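Local coordinates for protein transcriptional regulator, MarR family (Silicibacter pomeroyi DSS-3, PDB 3BOQ) that probably binds DNA as a dimeric winged-helix transcription factor of the MarR family, at residues Ala48-Met53 against Lys117-Ala122; Leu40-Leu45 against Asn124-Glu129; Leu63-Leu68 against Gly81-Leu86. One frame throughout, in Å; residues are numbered along the deposited sequence.

Interaction 1: Ala48-Met53 against Lys117-Ala122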
# COMPACT_ATOMS: atom_id res chain seq x y z
N ALA B 48 -2.05 -7.57 7.82
CA ALA B 48 -2.87 -6.66 8.64
C ALA B 48 -2.89 -7.11 10.13
O ALA B 48 -2.69 -6.28 11.04
CB ALA B 48 -4.28 -6.54 8.07
N LYS B 49 -3.07 -8.41 10.37
CA LYS B 49 -3.06 -9.01 11.71
C LYS B 49 -1.71 -8.94 12.40
O LYS B 49 -1.61 -8.54 13.58
CB LYS B 49 -3.48 -10.47 11.62
CG LYS B 49 -4.98 -10.67 11.40
CD LYS B 49 -5.39 -12.07 11.75
CE LYS B 49 -6.82 -12.26 11.40
NZ LYS B 49 -7.18 -13.69 11.51
N PHE B 50 -0.67 -9.36 11.69
CA PHE B 50 0.70 -9.27 12.16
C PHE B 50 1.00 -7.82 12.55
O PHE B 50 1.52 -7.56 13.64
CB PHE B 50 1.69 -9.76 11.09
CG PHE B 50 3.13 -9.58 11.48
CD1 PHE B 50 3.74 -10.47 12.35
CD2 PHE B 50 3.84 -8.45 11.06
CE1 PHE B 50 5.06 -10.29 12.78
CE2 PHE B 50 5.17 -8.25 11.47
CZ PHE B 50 5.78 -9.18 12.33
N ASP B 51 0.65 -6.88 11.66
CA ASP B 51 0.83 -5.47 11.93
C ASP B 51 0.21 -4.98 13.26
O ASP B 51 0.91 -4.34 14.07
CB ASP B 51 0.36 -4.63 10.73
CG ASP B 51 0.36 -3.14 11.02
OD1 ASP B 51 1.33 -2.67 11.67
OD2 ASP B 51 -0.61 -2.45 10.61
N ALA B 52 -1.08 -5.28 13.49
CA ALA B 52 -1.73 -4.98 14.78
C ALA B 52 -1.01 -5.59 15.98
O ALA B 52 -0.76 -4.91 16.99
CB ALA B 52 -3.19 -5.42 14.76
N MSE B 53 -0.67 -6.86 15.88
CA MSE B 53 0.04 -7.57 16.97
C MSE B 53 1.41 -6.97 17.33
O MSE B 53 1.81 -6.97 18.49
CB MSE B 53 0.18 -9.04 16.65
CG MSE B 53 -1.14 -9.72 16.53
SE MSE B 53 -1.04 -11.55 15.83
CE MSE B 53 -0.21 -12.44 17.41
N LYS B 117 6.24 -13.80 17.98
CA LYS B 117 7.68 -13.99 17.84
C LYS B 117 8.02 -14.96 16.70
O LYS B 117 8.90 -14.65 15.89
CB LYS B 117 8.32 -14.39 19.17
CG LYS B 117 8.09 -13.33 20.26
CD LYS B 117 8.74 -13.66 21.61
CE LYS B 117 8.21 -12.71 22.70
NZ LYS B 117 8.73 -12.99 24.07
N GLN B 118 7.33 -16.10 16.62
CA GLN B 118 7.51 -17.01 15.48
C GLN B 118 7.16 -16.30 14.18
O GLN B 118 7.84 -16.49 13.18
CB GLN B 118 6.65 -18.29 15.60
CG GLN B 118 6.84 -19.16 16.86
CD GLN B 118 5.80 -20.30 16.94
OE1 GLN B 118 4.59 -20.08 16.99
NE2 GLN B 118 6.29 -21.53 16.97
N ALA B 119 6.10 -15.47 14.18
CA ALA B 119 5.63 -14.81 12.97
C ALA B 119 6.56 -13.67 12.54
O ALA B 119 6.71 -13.35 11.34
CB ALA B 119 4.21 -14.29 13.16
N SER B 120 7.17 -13.05 13.55
CA SER B 120 8.15 -12.00 13.39
C SER B 120 9.41 -12.54 12.70
O SER B 120 9.96 -11.90 11.82
CB SER B 120 8.49 -11.43 14.76
OG SER B 120 9.18 -10.22 14.64
N GLU B 121 9.83 -13.74 13.09
CA GLU B 121 10.95 -14.43 12.47
C GLU B 121 10.63 -14.69 10.99
O GLU B 121 11.43 -14.38 10.10
CB GLU B 121 11.22 -15.74 13.22
CG GLU B 121 12.65 -16.24 13.24
CD GLU B 121 12.92 -17.26 14.40
OE1 GLU B 121 11.96 -17.82 15.01
OE2 GLU B 121 14.13 -17.51 14.69
N ALA B 122 9.44 -15.26 10.76
CA ALA B 122 8.92 -15.60 9.43
C ALA B 122 8.81 -14.40 8.50
O ALA B 122 9.16 -14.47 7.33
CB ALA B 122 7.56 -16.31 9.54
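The ring of Phe50 meets the backbone of helix 110-130 at a slant, over the main chain from Ala119 to Ser120. One flank of the ring does the touching: CE1 of Phe50 lies 3.6 Å from the amide N of Ser120. The same ring carbon also rests against the carbonyl C of Ala119, while CZ lies by the CA of Ser120. Beside it, CD1 of Phe50 packs on the methyl CB of Ala119, 3.9 Å away. With CG swung anti to the backbone N (chi1 175°), the ring is carried out from its helix toward this partner. Small residues make the approach possible, since the alanine methyl and the serine CB let the aromatic ring settle almost on the helix backbone, and Phe50 and Ala119 have CA atoms 7.5 Å apart. The contact is wholly van der Waals. Replacing Phe50 with an alanine would probably open a gap between the two helices and leave the Ala119-Ser120 backbone without its aromatic cover. Other aromatic groups extend the cluster, for the Phe50 ring stacks with that of His123 and meets that of Phe116 with the planes about 15° apart. Leu39 of helix 12-43 also packs on Phe50, and Thr43 of the same helix on Ala119, placing the contact in the buried junction where helix 47-58 meets helices 12-43 and 110-130.

Interaction 2: Leu40-Leu45 against Asn124-Glu129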
# COMPACT_ATOMS: atom_id res chain seq x y z
N LEU B 40 0.70 -15.80 5.66
CA LEU B 40 -0.52 -16.57 5.88
C LEU B 40 -0.24 -18.07 5.74
O LEU B 40 -0.58 -18.85 6.65
CB LEU B 40 -1.68 -16.11 4.96
CG LEU B 40 -2.75 -15.17 5.56
CD1 LEU B 40 -3.68 -14.52 4.48
CD2 LEU B 40 -3.61 -15.85 6.61
N ASP B 41 0.39 -18.46 4.63
CA ASP B 41 0.76 -19.84 4.44
C ASP B 41 1.60 -20.35 5.62
O ASP B 41 1.26 -21.38 6.19
CB ASP B 41 1.46 -20.10 3.10
CG ASP B 41 2.01 -21.52 3.00
OD1 ASP B 41 1.24 -22.49 2.73
OD2 ASP B 41 3.23 -21.69 3.23
N GLU B 42 2.64 -19.63 6.02
CA GLU B 42 3.52 -20.13 7.10
C GLU B 42 2.96 -20.05 8.55
O GLU B 42 3.36 -20.80 9.40
CB GLU B 42 4.91 -19.47 7.00
CG GLU B 42 5.43 -19.56 5.56
CD GLU B 42 6.93 -19.34 5.40
OE1 GLU B 42 7.67 -19.39 6.42
OE2 GLU B 42 7.37 -19.13 4.23
N THR B 43 1.98 -19.18 8.80
CA THR B 43 1.65 -18.75 10.15
C THR B 43 0.12 -18.61 10.35
O THR B 43 -0.37 -18.57 11.48
CB THR B 43 2.32 -17.34 10.38
OG1 THR B 43 3.74 -17.49 10.46
CG2 THR B 43 1.84 -16.65 11.63
N GLY B 44 -0.64 -18.51 9.26
CA GLY B 44 -2.07 -18.29 9.35
C GLY B 44 -2.44 -16.89 9.79
O GLY B 44 -3.59 -16.61 10.07
N LEU B 45 -1.44 -16.01 9.86
CA LEU B 45 -1.58 -14.58 10.11
C LEU B 45 -1.46 -13.76 8.83
O LEU B 45 -0.59 -14.02 7.97
CB LEU B 45 -0.49 -14.10 11.05
CG LEU B 45 -0.85 -13.82 12.49
CD1 LEU B 45 -1.80 -14.85 13.03
CD2 LEU B 45 0.46 -13.77 13.28
N ASN B 124 10.42 -11.40 8.64
CA ASN B 124 11.73 -10.88 8.28
C ASN B 124 12.50 -11.81 7.35
O ASN B 124 13.29 -11.34 6.53
CB ASN B 124 12.56 -10.59 9.54
CG ASN B 124 11.95 -9.48 10.41
OD1 ASN B 124 11.05 -8.76 9.98
ND2 ASN B 124 12.45 -9.34 11.62
N ARG B 125 12.32 -13.12 7.49
CA ARG B 125 12.83 -14.05 6.49
C ARG B 125 12.12 -13.85 5.11
O ARG B 125 12.78 -13.79 4.08
CB ARG B 125 12.75 -15.52 6.99
CG ARG B 125 13.22 -16.52 5.93
CD ARG B 125 13.24 -17.99 6.36
NE ARG B 125 12.33 -18.28 7.46
CZ ARG B 125 11.01 -18.45 7.34
NH1 ARG B 125 10.41 -18.35 6.16
NH2 ARG B 125 10.28 -18.70 8.43
N ILE B 126 10.79 -13.74 5.10
CA ILE B 126 10.06 -13.62 3.83
C ILE B 126 10.46 -12.34 3.09
O ILE B 126 10.74 -12.35 1.88
CB ILE B 126 8.50 -13.73 4.01
CG1 ILE B 126 8.10 -15.15 4.47
CG2 ILE B 126 7.78 -13.45 2.72
CD1 ILE B 126 6.87 -15.16 5.37
N LEU B 127 10.51 -11.24 3.84
CA LEU B 127 10.89 -9.95 3.30
C LEU B 127 12.32 -9.98 2.70
O LEU B 127 12.53 -9.54 1.53
CB LEU B 127 10.71 -8.84 4.36
CG LEU B 127 10.91 -7.37 3.97
CD1 LEU B 127 9.89 -6.88 2.93
CD2 LEU B 127 10.86 -6.52 5.24
N ALA B 128 13.27 -10.50 3.49
CA ALA B 128 14.67 -10.75 3.03
C ALA B 128 14.71 -11.57 1.74
O ALA B 128 15.37 -11.18 0.77
CB ALA B 128 15.50 -11.43 4.11
N GLU B 129 13.95 -12.66 1.71
CA GLU B 129 13.80 -13.46 0.50
C GLU B 129 13.19 -12.68 -0.67
O GLU B 129 13.68 -12.78 -1.80
CB GLU B 129 13.11 -14.80 0.83
CG GLU B 129 14.01 -15.67 1.87
CD GLU B 129 13.41 -17.02 2.32
OE1 GLU B 129 12.16 -17.16 2.55
OE2 GLU B 129 14.22 -17.97 2.49
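Glu42 and Ile126 have the nearest CA atoms of the two segments, 9.8 Å apart, so side chains must bridge the distance. Glu42 lies near the C-terminal end of helix 12-43, and Gly44, with positive phi, is the first residue to leave helical geometry; segment 124-129 is helical throughout. The contact is carried by a salt bridge in which OE1 of Glu42 accepts from NH1 of Arg125 at 2.9 Å, using its syn lone pair and lying near the guanidinium plane. NH2 of Arg125 adds a weak second bond to the same OE1 at 3.4 Å. Carboxylate and guanidinium are almost coplanar, their planes 1° apart, and a bend at chi3 of Arg125 (23°) turns the head group back toward the acid. The other oxygen, OE2 of Glu42, rests 4.1 Å from CG1 of Ile126, so the acid also lies against an apolar side chain. Ile126 is buried against Leu35, Gln38 and Leu39 of helix 12-43, beneath the ion pair. Farther round helix 110-130, Leu127 and Ala128 pack on Trp21 and Gln17 of the second subunit, so the salt bridge joins helices 12-43 and 110-130 beside the dimer contact.

Interaction 3: Leu63-Leu68 against Gly81-Leu86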
# COMPACT_ATOMS: atom_id res chain seq x y z
N LEU B 63 -3.32 -1.19 24.62
CA LEU B 63 -3.61 -0.06 23.75
C LEU B 63 -5.11 0.03 23.52
O LEU B 63 -5.76 -0.99 23.29
CB LEU B 63 -2.92 -0.22 22.38
CG LEU B 63 -1.41 -0.03 22.21
CD1 LEU B 63 -1.02 -0.15 20.73
CD2 LEU B 63 -0.95 1.30 22.79
N SER B 64 -5.64 1.25 23.56
CA SER B 64 -7.03 1.49 23.23
C SER B 64 -7.26 1.31 21.73
O SER B 64 -6.31 1.20 20.96
CB SER B 64 -7.42 2.91 23.63
OG SER B 64 -6.69 3.84 22.84
N MSE B 65 -8.52 1.33 21.31
CA MSE B 65 -8.87 1.22 19.91
C MSE B 65 -8.28 2.34 19.04
O MSE B 65 -7.77 2.08 17.96
CB MSE B 65 -10.39 1.10 19.74
CG MSE B 65 -10.96 -0.27 20.19
SE MSE B 65 -10.06 -1.81 19.33
CE MSE B 65 -10.13 -1.08 17.53
N GLY B 66 -8.33 3.58 19.53
CA GLY B 66 -7.78 4.73 18.82
C GLY B 66 -6.27 4.76 18.76
O GLY B 66 -5.69 5.07 17.71
N LYS B 67 -5.61 4.45 19.88
CA LYS B 67 -4.15 4.47 19.91
C LYS B 67 -3.54 3.30 19.13
O LYS B 67 -2.50 3.45 18.49
CB LYS B 67 -3.61 4.55 21.35
CG LYS B 67 -3.83 5.92 21.99
CD LYS B 67 -2.95 6.14 23.22
CE LYS B 67 -3.22 7.49 23.88
NZ LYS B 67 -2.82 8.65 23.04
N LEU B 68 -4.22 2.15 19.19
CA LEU B 68 -3.90 1.00 18.34
C LEU B 68 -4.03 1.36 16.86
O LEU B 68 -3.11 1.11 16.07
CB LEU B 68 -4.80 -0.21 18.65
CG LEU B 68 -4.68 -1.43 17.73
CD1 LEU B 68 -3.26 -1.94 17.66
CD2 LEU B 68 -5.56 -2.53 18.24
N GLY B 81 -13.00 -4.39 13.98
CA GLY B 81 -13.22 -5.61 13.21
C GLY B 81 -11.96 -6.43 13.02
O GLY B 81 -12.01 -7.66 12.99
N LEU B 82 -10.83 -5.75 12.89
CA LEU B 82 -9.53 -6.40 12.90
C LEU B 82 -9.21 -7.01 14.28
O LEU B 82 -8.83 -8.18 14.37
CB LEU B 82 -8.43 -5.42 12.47
CG LEU B 82 -7.01 -5.98 12.56
CD1 LEU B 82 -6.78 -7.10 11.53
CD2 LEU B 82 -6.00 -4.87 12.39
N VAL B 83 -9.40 -6.23 15.34
CA VAL B 83 -9.27 -6.67 16.73
C VAL B 83 -10.25 -7.83 17.07
O VAL B 83 -9.86 -8.82 17.70
CB VAL B 83 -9.41 -5.46 17.70
CG1 VAL B 83 -9.54 -5.91 19.16
CG2 VAL B 83 -8.23 -4.53 17.51
N ASN B 84 -11.50 -7.71 16.60
CA ASN B 84 -12.46 -8.82 16.70
C ASN B 84 -11.97 -10.16 16.11
O ASN B 84 -12.19 -11.18 16.72
CB ASN B 84 -13.82 -8.46 16.10
CG ASN B 84 -14.59 -7.45 16.93
OD1 ASN B 84 -14.27 -7.21 18.10
ND2 ASN B 84 -15.62 -6.85 16.32
N ARG B 85 -11.34 -10.14 14.93
CA ARG B 85 -10.78 -11.37 14.33
C ARG B 85 -9.66 -11.94 15.20
O ARG B 85 -9.59 -13.16 15.40
CB ARG B 85 -10.24 -11.13 12.92
CG ARG B 85 -11.29 -10.88 11.85
CD ARG B 85 -10.66 -10.82 10.44
NE ARG B 85 -9.83 -9.63 10.16
CZ ARG B 85 -10.30 -8.43 9.79
NH1 ARG B 85 -11.61 -8.23 9.67
NH2 ARG B 85 -9.47 -7.43 9.56
N LEU B 86 -8.81 -11.05 15.74
CA LEU B 86 -7.67 -11.41 16.62
C LEU B 86 -8.06 -12.00 17.96
O LEU B 86 -7.35 -12.86 18.50
CB LEU B 86 -6.79 -10.19 16.85
CG LEU B 86 -6.01 -9.68 15.64
CD1 LEU B 86 -5.42 -8.34 16.01
CD2 LEU B 86 -4.92 -10.69 15.28
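Met65 and Val83 have the nearest CA atoms of the pair, 8.5 Å apart, where the first turn of helix 65-71 comes up to helix 79-88. Val83 is the single residue of its segment that both partners grip, and its CG2 methyl takes most of the contact. The CD2 methyl of Leu68 abuts CG2 of Val83 at 3.4 Å, the two side chains crossing at a slant. Met65, a selenomethionine, brings its SE to 3.7 Å from the same CG2 of Val83, and its terminal CE stays within 3.9 Å of that methyl. The CB of Met65 does not point at the partner helix; bends at chi2 (-53°) and chi3 (-47°) fold the chain so that selenium and methyl run past the valine in the opposite sense. The interface is therefore apolar throughout. The polar work is done within segment 63-68, where Ser64 serves as N-cap of helix 65-71 and its OG accepts from Lys67 N at 3.2 Å, fixing the start of the helix that presents Met65 and Leu68. Val83 also packs on Phe104, and Leu68 on Leu56 of helix 47-58, while Leu63 pairs by backbone hydrogen bonds with Ala106 in a short antiparallel sheet. Two helices, 65-71 and 79-88, packed in this way after a brief strand, fit the helix-turn-helix of a MarR-type winged-helix domain, in which the second helix is the one that in relatives enters the DNA major groove; helix 79-88 probably plays that part here.

Overall arrangement
Interactions 1 and 3 are buried and apolar, whereas interaction 2, with both charged residues exposed, is a salt bridge over a single buried isoleucine. Interactions 1 and 2 both use helix 110-130, joining it to helix 47-58 and to the end of helix 12-43; their centres are about 9 Å apart, and they touch where Met53 and Ala119 pack on Leu45. Interaction 3 lies in the helix-turn-helix, nested along the chain inside the loops closed by the other two. It meets interaction 1 through Ala52 against Leu82 and Leu86, and Lys49 against Leu86, so helix 47-58 connects the probable DNA-binding part with the helices near the dimer interface. Interactions 2 and 3 do not touch.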